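Carbonic anhydrase (Geobacillus kaustophilus, PDB 3VNP) catalyses the reversible hydration of carbon dioxide to hydrogencarbonate as a trimeric gamma-class carbonic anhydrase with magnesium or zinc in its active site. Local coordinates at residues A[65-68]-A[69-72]; A[152-155]-A[156-160]. All coordinates share one frame; numbering follows the deposited sequence.

Contact 1 of 2, residues A[65-68]-A[69-72]. With MG (magnesium ion), chain E.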
ATOM      1  N   HIS A  65      12.362   2.419   4.361  1.00 24.38           N
ATOM      2  CA  HIS A  65      13.522   1.547   4.242  1.00 25.47           C
ATOM      3  C   HIS A  65      14.721   2.329   3.696  1.00 25.59           C
ATOM      4  O   HIS A  65      14.639   3.534   3.463  1.00 24.88           O
ATOM      5  CB  HIS A  65      13.212   0.359   3.322  1.00 27.12           C
ATOM      6  CG  HIS A  65      14.119  -0.817   3.528  1.00 28.14           C
ATOM      7  ND1 HIS A  65      14.463  -1.680   2.511  1.00 29.71           N
ATOM      8  CD2 HIS A  65      14.746  -1.276   4.635  1.00 28.44           C
ATOM      9  CE1 HIS A  65      15.266  -2.617   2.981  1.00 29.20           C
ATOM     10  NE2 HIS A  65      15.455  -2.395   4.268  1.00 29.33           N
ATOM     11  N   GLN A  66      15.837   1.642   3.486  1.00 25.99           N
ATOM     12  CA  GLN A  66      17.023   2.314   2.986  1.00 27.39           C
ATOM     13  C   GLN A  66      17.830   1.460   2.018  1.00 27.81           C
ATOM     14  O   GLN A  66      17.685   0.235   1.968  1.00 28.27           O
ATOM     15  CB  GLN A  66      17.953   2.713   4.148  1.00 26.33           C
ATOM     16  CG  GLN A  66      17.282   3.065   5.470  1.00 24.33           C
ATOM     17  CD  GLN A  66      16.782   1.836   6.202  1.00 26.05           C
ATOM     18  OE1 GLN A  66      17.461   0.813   6.244  1.00 28.91           O
ATOM     19  NE2 GLN A  66      15.598   1.932   6.795  1.00 25.11           N
ATOM     20  N   SER A  67      18.666   2.140   1.239  1.00 27.90           N
ATOM     21  CA  SER A  67      19.589   1.498   0.313  1.00 29.15           C
ATOM     22  C   SER A  67      20.940   1.680   1.045  1.00 28.71           C
ATOM     23  O   SER A  67      21.080   2.580   1.891  1.00 26.71           O
ATOM     24  CB  SER A  67      19.581   2.204  -1.053  1.00 28.61           C
ATOM     25  OG  SER A  67      19.879   3.583  -0.938  1.00 29.78           O
ATOM     26  N   PRO A  68      21.940   0.836   0.744  1.00 27.58           N
ATOM     27  CA  PRO A  68      23.240   0.943   1.411  1.00 28.45           C
ATOM     28  C   PRO A  68      23.860   2.341   1.475  1.00 29.63           C
ATOM     29  O   PRO A  68      23.808   3.102   0.510  1.00 29.91           O
ATOM     30  CB  PRO A  68      24.112  -0.038   0.624  1.00 27.57           C
ATOM     31  CG  PRO A  68      23.142  -1.063   0.173  1.00 26.15           C
ATOM     32  CD  PRO A  68      21.972  -0.217  -0.286  1.00 26.71           C
ATOM     33  N   ASN A  69      24.426   2.668   2.635  1.00 30.79           N
ATOM     34  CA  ASN A  69      25.105   3.945   2.862  1.00 31.03           C
ATOM     35  C   ASN A  69      24.262   5.197   2.727  1.00 30.93           C
ATOM     36  O   ASN A  69      24.801   6.301   2.749  1.00 32.01           O
ATOM     37  CB  ASN A  69      26.308   4.050   1.928  1.00 31.73           C
ATOM     38  CG  ASN A  69      27.176   2.807   1.968  1.00 35.10           C
ATOM     39  OD1 ASN A  69      27.523   2.244   0.929  1.00 38.25           O
ATOM     40  ND2 ASN A  69      27.526   2.368   3.175  1.00 32.22           N
ATOM     41  N   ASN A  70      22.951   5.042   2.593  1.00 30.64           N
ATOM     42  CA  ASN A  70      22.078   6.200   2.458  1.00 31.80           C
ATOM     43  C   ASN A  70      21.058   6.255   3.585  1.00 32.49           C
ATOM     44  O   ASN A  70      19.995   5.638   3.519  1.00 34.36           O
ATOM     45  CB  ASN A  70      21.372   6.159   1.104  1.00 31.45           C
ATOM     46  CG  ASN A  70      22.340   6.242  -0.057  1.00 30.99           C
ATOM     47  OD1 ASN A  70      22.168   5.560  -1.061  1.00 31.54           O
ATOM     48  ND2 ASN A  70      23.361   7.089   0.070  1.00 29.06           N
ATOM     49  N   PRO A  71      21.362   7.016   4.637  1.00 32.39           N
ATOM     50  CA  PRO A  71      20.426   7.105   5.756  1.00 31.76           C
ATOM     51  C   PRO A  71      19.085   7.702   5.362  1.00 31.23           C
ATOM     52  O   PRO A  71      18.985   8.451   4.385  1.00 32.15           O
ATOM     53  CB  PRO A  71      21.172   7.985   6.754  1.00 31.16           C
ATOM     54  CG  PRO A  71      21.885   8.939   5.855  1.00 32.85           C
ATOM     55  CD  PRO A  71      22.440   8.011   4.773  1.00 33.13           C
ATOM     56  N   LEU A  72      18.061   7.355   6.134  1.00 30.03           N
ATOM     57  CA  LEU A  72      16.713   7.862   5.927  1.00 29.17           C
ATOM     58  C   LEU A  72      16.483   8.902   7.028  1.00 29.06           C
ATOM     59  O   LEU A  72      16.349   8.554   8.201  1.00 29.29           O
ATOM     60  CB  LEU A  72      15.694   6.718   6.048  1.00 27.50           C
ATOM     61  CG  LEU A  72      14.206   7.082   5.961  1.00 27.95           C
ATOM     62  CD1 LEU A  72      13.909   7.738   4.620  1.00 29.22           C
ATOM     63  CD2 LEU A  72      13.356   5.833   6.135  1.00 27.26           C
TER
HETATM   64 MG    MG E 202      14.250  -1.592   0.188  1.00 23.02          MG
HETATM   65  O   HOH W   1      15.361  -3.568  -0.697  1.00 34.97           O
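Asn69, following Pro68 in a type II beta turn from Ser67 to Asn70, takes a positive phi (62°), a backbone shape that asparagine tolerates better than most residues with a side chain. Pro68, whose ring fixes phi, suits the preceding corner. Asn70 N closes the turn on Ser67 O at 3.2 Å, N-H...O angle 153°. Beside this bond the two side chains come close, Ser67 OG lying 3.0 Å from Asn70 OD1; the hydroxyl is hydrogen-bonded to Asp105 OD1. An alanine in place of Asn70 would probably keep the backbone bond but leave Ser67 OG without its amide neighbour and open a gap toward Arg106. Further in, Gln66 bends at chi2 and crosses Leu72 at about a right angle, its CG 4.0 Å from Leu72 CB; its NE2 donates to Arg44 O, and OE1 accepts from Val47 N and Ala48 N. His65 gives ND1 to the magnesium ion at 2.3 Å, while Asp46 holds its NE2; His87 of the same chain and His82 of the second subunit complete the protein ligands. The turn forms the tip of the loop between strands 63-65 and 72-74, where His65 pairs with strand 85-87 and Leu72 with strand 49-52.

Contact 2 of 2, residues A[152-155]-A[156-160]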
ATOM      1  N   MET A 152      -0.621  23.509   6.599  1.00 45.57           N
ATOM      2  CA  MET A 152       0.368  22.502   6.972  1.00 44.62           C
ATOM      3  C   MET A 152       0.667  22.498   8.468  1.00 45.28           C
ATOM      4  O   MET A 152       0.935  21.444   9.051  1.00 44.16           O
ATOM      5  CB  MET A 152       1.658  22.728   6.185  1.00 42.64           C
ATOM      6  CG  MET A 152       1.481  22.520   4.695  1.00 40.71           C
ATOM      7  SD  MET A 152       2.981  22.743   3.755  1.00 39.16           S
ATOM      8  CE  MET A 152       2.474  24.039   2.676  1.00 41.39           C
ATOM      9  N   GLU A 153       0.632  23.682   9.080  1.00 46.51           N
ATOM     10  CA  GLU A 153       0.875  23.821  10.517  1.00 46.77           C
ATOM     11  C   GLU A 153      -0.342  23.258  11.232  1.00 45.01           C
ATOM     12  O   GLU A 153      -0.241  22.672  12.308  1.00 43.94           O
ATOM     13  CB  GLU A 153       1.069  25.303  10.876  1.00 49.82           C
ATOM     14  CG  GLU A 153       0.853  25.688  12.351  1.00 53.72           C
ATOM     15  CD  GLU A 153       1.803  24.992  13.320  1.00 57.77           C
ATOM     16  OE1 GLU A 153       2.992  24.803  12.970  1.00 59.42           O
ATOM     17  OE2 GLU A 153       1.361  24.648  14.443  1.00 59.08           O
ATOM     18  N   ARG A 154      -1.494  23.428  10.598  1.00 43.91           N
ATOM     19  CA  ARG A 154      -2.756  22.949  11.139  1.00 43.43           C
ATOM     20  C   ARG A 154      -2.776  21.413  11.141  1.00 42.57           C
ATOM     21  O   ARG A 154      -3.215  20.790  12.111  1.00 42.54           O
ATOM     22  CB  ARG A 154      -3.903  23.511  10.291  1.00 42.32           C
ATOM     23  CG  ARG A 154      -5.243  23.620  10.998  1.00 43.67           C
ATOM     24  CD  ARG A 154      -6.008  22.315  10.967  1.00 46.56           C
ATOM     25  NE  ARG A 154      -6.208  21.843   9.599  1.00 48.70           N
ATOM     26  CZ  ARG A 154      -6.868  20.736   9.279  1.00 49.01           C
ATOM     27  NH1 ARG A 154      -7.400  19.982  10.230  1.00 48.51           N
ATOM     28  NH2 ARG A 154      -6.990  20.378   8.009  1.00 49.45           N
ATOM     29  N   ILE A 155      -2.292  20.813  10.057  1.00 40.86           N
ATOM     30  CA  ILE A 155      -2.249  19.358   9.931  1.00 39.25           C
ATOM     31  C   ILE A 155      -1.232  18.776  10.912  1.00 38.33           C
ATOM     32  O   ILE A 155      -1.524  17.847  11.668  1.00 37.63           O
ATOM     33  CB  ILE A 155      -1.849  18.940   8.489  1.00 38.69           C
ATOM     34  CG1 ILE A 155      -2.961  19.317   7.507  1.00 39.35           C
ATOM     35  CG2 ILE A 155      -1.583  17.446   8.424  1.00 37.92           C
ATOM     36  CD1 ILE A 155      -2.577  19.149   6.040  1.00 38.58           C
ATOM     37  N   ARG A 156      -0.031  19.338  10.882  1.00 36.84           N
ATOM     38  CA  ARG A 156       1.059  18.917  11.742  1.00 37.37           C
ATOM     39  C   ARG A 156       0.622  18.877  13.209  1.00 37.82           C
ATOM     40  O   ARG A 156       0.755  17.855  13.885  1.00 36.73           O
ATOM     41  CB  ARG A 156       2.221  19.886  11.532  1.00 38.09           C
ATOM     42  CG  ARG A 156       3.448  19.684  12.387  1.00 37.93           C
ATOM     43  CD  ARG A 156       4.591  20.435  11.737  1.00 39.59           C
ATOM     44  NE  ARG A 156       4.155  21.732  11.222  1.00 42.46           N
ATOM     45  CZ  ARG A 156       4.429  22.189  10.003  1.00 43.16           C
ATOM     46  NH1 ARG A 156       5.141  21.459   9.158  1.00 43.54           N
ATOM     47  NH2 ARG A 156       3.985  23.380   9.623  1.00 45.27           N
ATOM     48  N   ARG A 157       0.088  19.994  13.690  1.00 39.66           N
ATOM     49  CA  ARG A 157      -0.379  20.105  15.068  1.00 41.97           C
ATOM     50  C   ARG A 157      -1.523  19.136  15.356  1.00 40.97           C
ATOM     51  O   ARG A 157      -1.563  18.508  16.414  1.00 40.08           O
ATOM     52  CB  ARG A 157      -0.829  21.542  15.342  1.00 45.49           C
ATOM     53  CG  ARG A 157      -1.406  21.774  16.720  1.00 52.42           C
ATOM     54  CD  ARG A 157      -1.955  23.188  16.829  1.00 58.59           C
ATOM     55  NE  ARG A 157      -2.994  23.438  15.833  1.00 63.03           N
ATOM     56  CZ  ARG A 157      -3.651  24.586  15.702  1.00 65.26           C
ATOM     57  NH1 ARG A 157      -3.378  25.607  16.509  1.00 65.16           N
ATOM     58  NH2 ARG A 157      -4.581  24.714  14.759  1.00 65.71           N
ATOM     59  N   GLU A 158      -2.452  19.021  14.412  1.00 41.22           N
ATOM     60  CA  GLU A 158      -3.592  18.122  14.558  1.00 41.56           C
ATOM     61  C   GLU A 158      -3.152  16.675  14.795  1.00 40.52           C
ATOM     62  O   GLU A 158      -3.736  15.977  15.626  1.00 39.68           O
ATOM     63  CB  GLU A 158      -4.476  18.179  13.310  1.00 45.27           C
ATOM     64  CG  GLU A 158      -5.575  17.114  13.276  1.00 51.96           C
ATOM     65  CD  GLU A 158      -6.119  16.869  11.872  1.00 56.28           C
ATOM     66  OE1 GLU A 158      -6.630  17.827  11.255  1.00 58.75           O
ATOM     67  OE2 GLU A 158      -6.036  15.716  11.383  1.00 58.86           O
ATOM     68  N   TYR A 159      -2.132  16.216  14.070  1.00 38.85           N
ATOM     69  CA  TYR A 159      -1.680  14.841  14.250  1.00 39.46           C
ATOM     70  C   TYR A 159      -0.976  14.565  15.574  1.00 38.94           C
ATOM     71  O   TYR A 159      -0.873  13.411  15.991  1.00 38.88           O
ATOM     72  CB  TYR A 159      -0.804  14.383  13.074  1.00 39.20           C
ATOM     73  CG  TYR A 159      -1.614  13.679  12.007  1.00 39.84           C
ATOM     74  CD1 TYR A 159      -2.094  14.367  10.891  1.00 40.24           C
ATOM     75  CD2 TYR A 159      -1.972  12.337  12.157  1.00 40.29           C
ATOM     76  CE1 TYR A 159      -2.917  13.737   9.951  1.00 42.08           C
ATOM     77  CE2 TYR A 159      -2.797  11.696  11.225  1.00 41.79           C
ATOM     78  CZ  TYR A 159      -3.266  12.401  10.127  1.00 42.43           C
ATOM     79  OH  TYR A 159      -4.092  11.774   9.218  1.00 43.04           O
ATOM     80  N   VAL A 160      -0.489  15.612  16.233  1.00 38.30           N
ATOM     81  CA  VAL A 160       0.156  15.435  17.527  1.00 37.25           C
ATOM     82  C   VAL A 160      -0.978  15.183  18.516  1.00 37.60           C
ATOM     83  O   VAL A 160      -0.862  14.356  19.420  1.00 36.00           O
ATOM     84  CB  VAL A 160       0.931  16.689  17.956  1.00 37.31           C
ATOM     85  CG1 VAL A 160       1.548  16.466  19.320  1.00 36.60           C
ATOM     86  CG2 VAL A 160       2.010  17.006  16.940  1.00 36.93           C
TER
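Sharp bends at chi2 (-84°) and chi3 fold the Arg154 side chain along the helix, while Glu158, extended beyond CG, runs beside it and points the same way. One turn apart, the two chains meet in a salt bridge, Arg154 NH1 to Glu158 OE1 at 2.5 Å. Their planes are 52° apart, so the two groups are not coplanar as a two-pronged pairing requires, and one oxygen, OE1, makes the contact. Glu151 holds Arg154 NH2, giving this arginine a carboxylate partner on each terminal nitrogen. A long side chain with several donors suits this place.

Arg156 turns back at chi3 (41°), which swings its head over the preceding turn. Met152 O lies 3.6 Å above one face of the guanidinium, toward its rim, and Glu153 OE1 makes a long salt bridge to Arg156 NE at 3.7 Å. Arg156, a buried residue, gives NH1 to Gly77 O, linking the helix to the coil beneath.

These residues belong to helix 146-170, the C-terminal helix that in gamma-class carbonic anhydrases packs along the left-handed parallel beta-helix of hexapeptide repeats. The i to i+4 bonds from residues 152-155 are regular, for example Arg156 N to Met152 O and Arg157 N to Glu153 O.

On another side of the helix, Ile155 and Tyr159 lie side by side, Ile155 CG2 touching Tyr159 CD1 at 4.0 Å. The ring edge also meets Ile155 O, 3.6 Å from CD1, while Tyr159 N makes the backbone bond to that oxygen at 3.0 Å. An aromatic residue with a polar tip fits well: its ring stands nearly perpendicular to Trp38, its OH is hydrogen-bonded to Arg44 of the third subunit, and its side chain packs on His65 of that subunit, close to His82 of its own chain and a bound magnesium ion.

How the contacts relate
From the N terminus, the chain coils through the early strands and first reaches contact 1, which closes the loop between strands 63-65 and 72-74 and so joins two neighbouring faces of the beta-helix. The parallel coil runs on to strand 131-135, the antiparallel strand 138-143 follows, and then helix 146-170 begins, where contact 2 closes only successive helical turns. The two follow in series, neither nested nor crossed, on opposite sides of the chain's centre, with centres about 27 Å apart and nearest atoms about 17 Å. The trimer brings the regions together between chains: Arg154 and Tyr159 of one subunit pack on Pro68 and His65 of another, so the helix borders a metal site shared between two subunits.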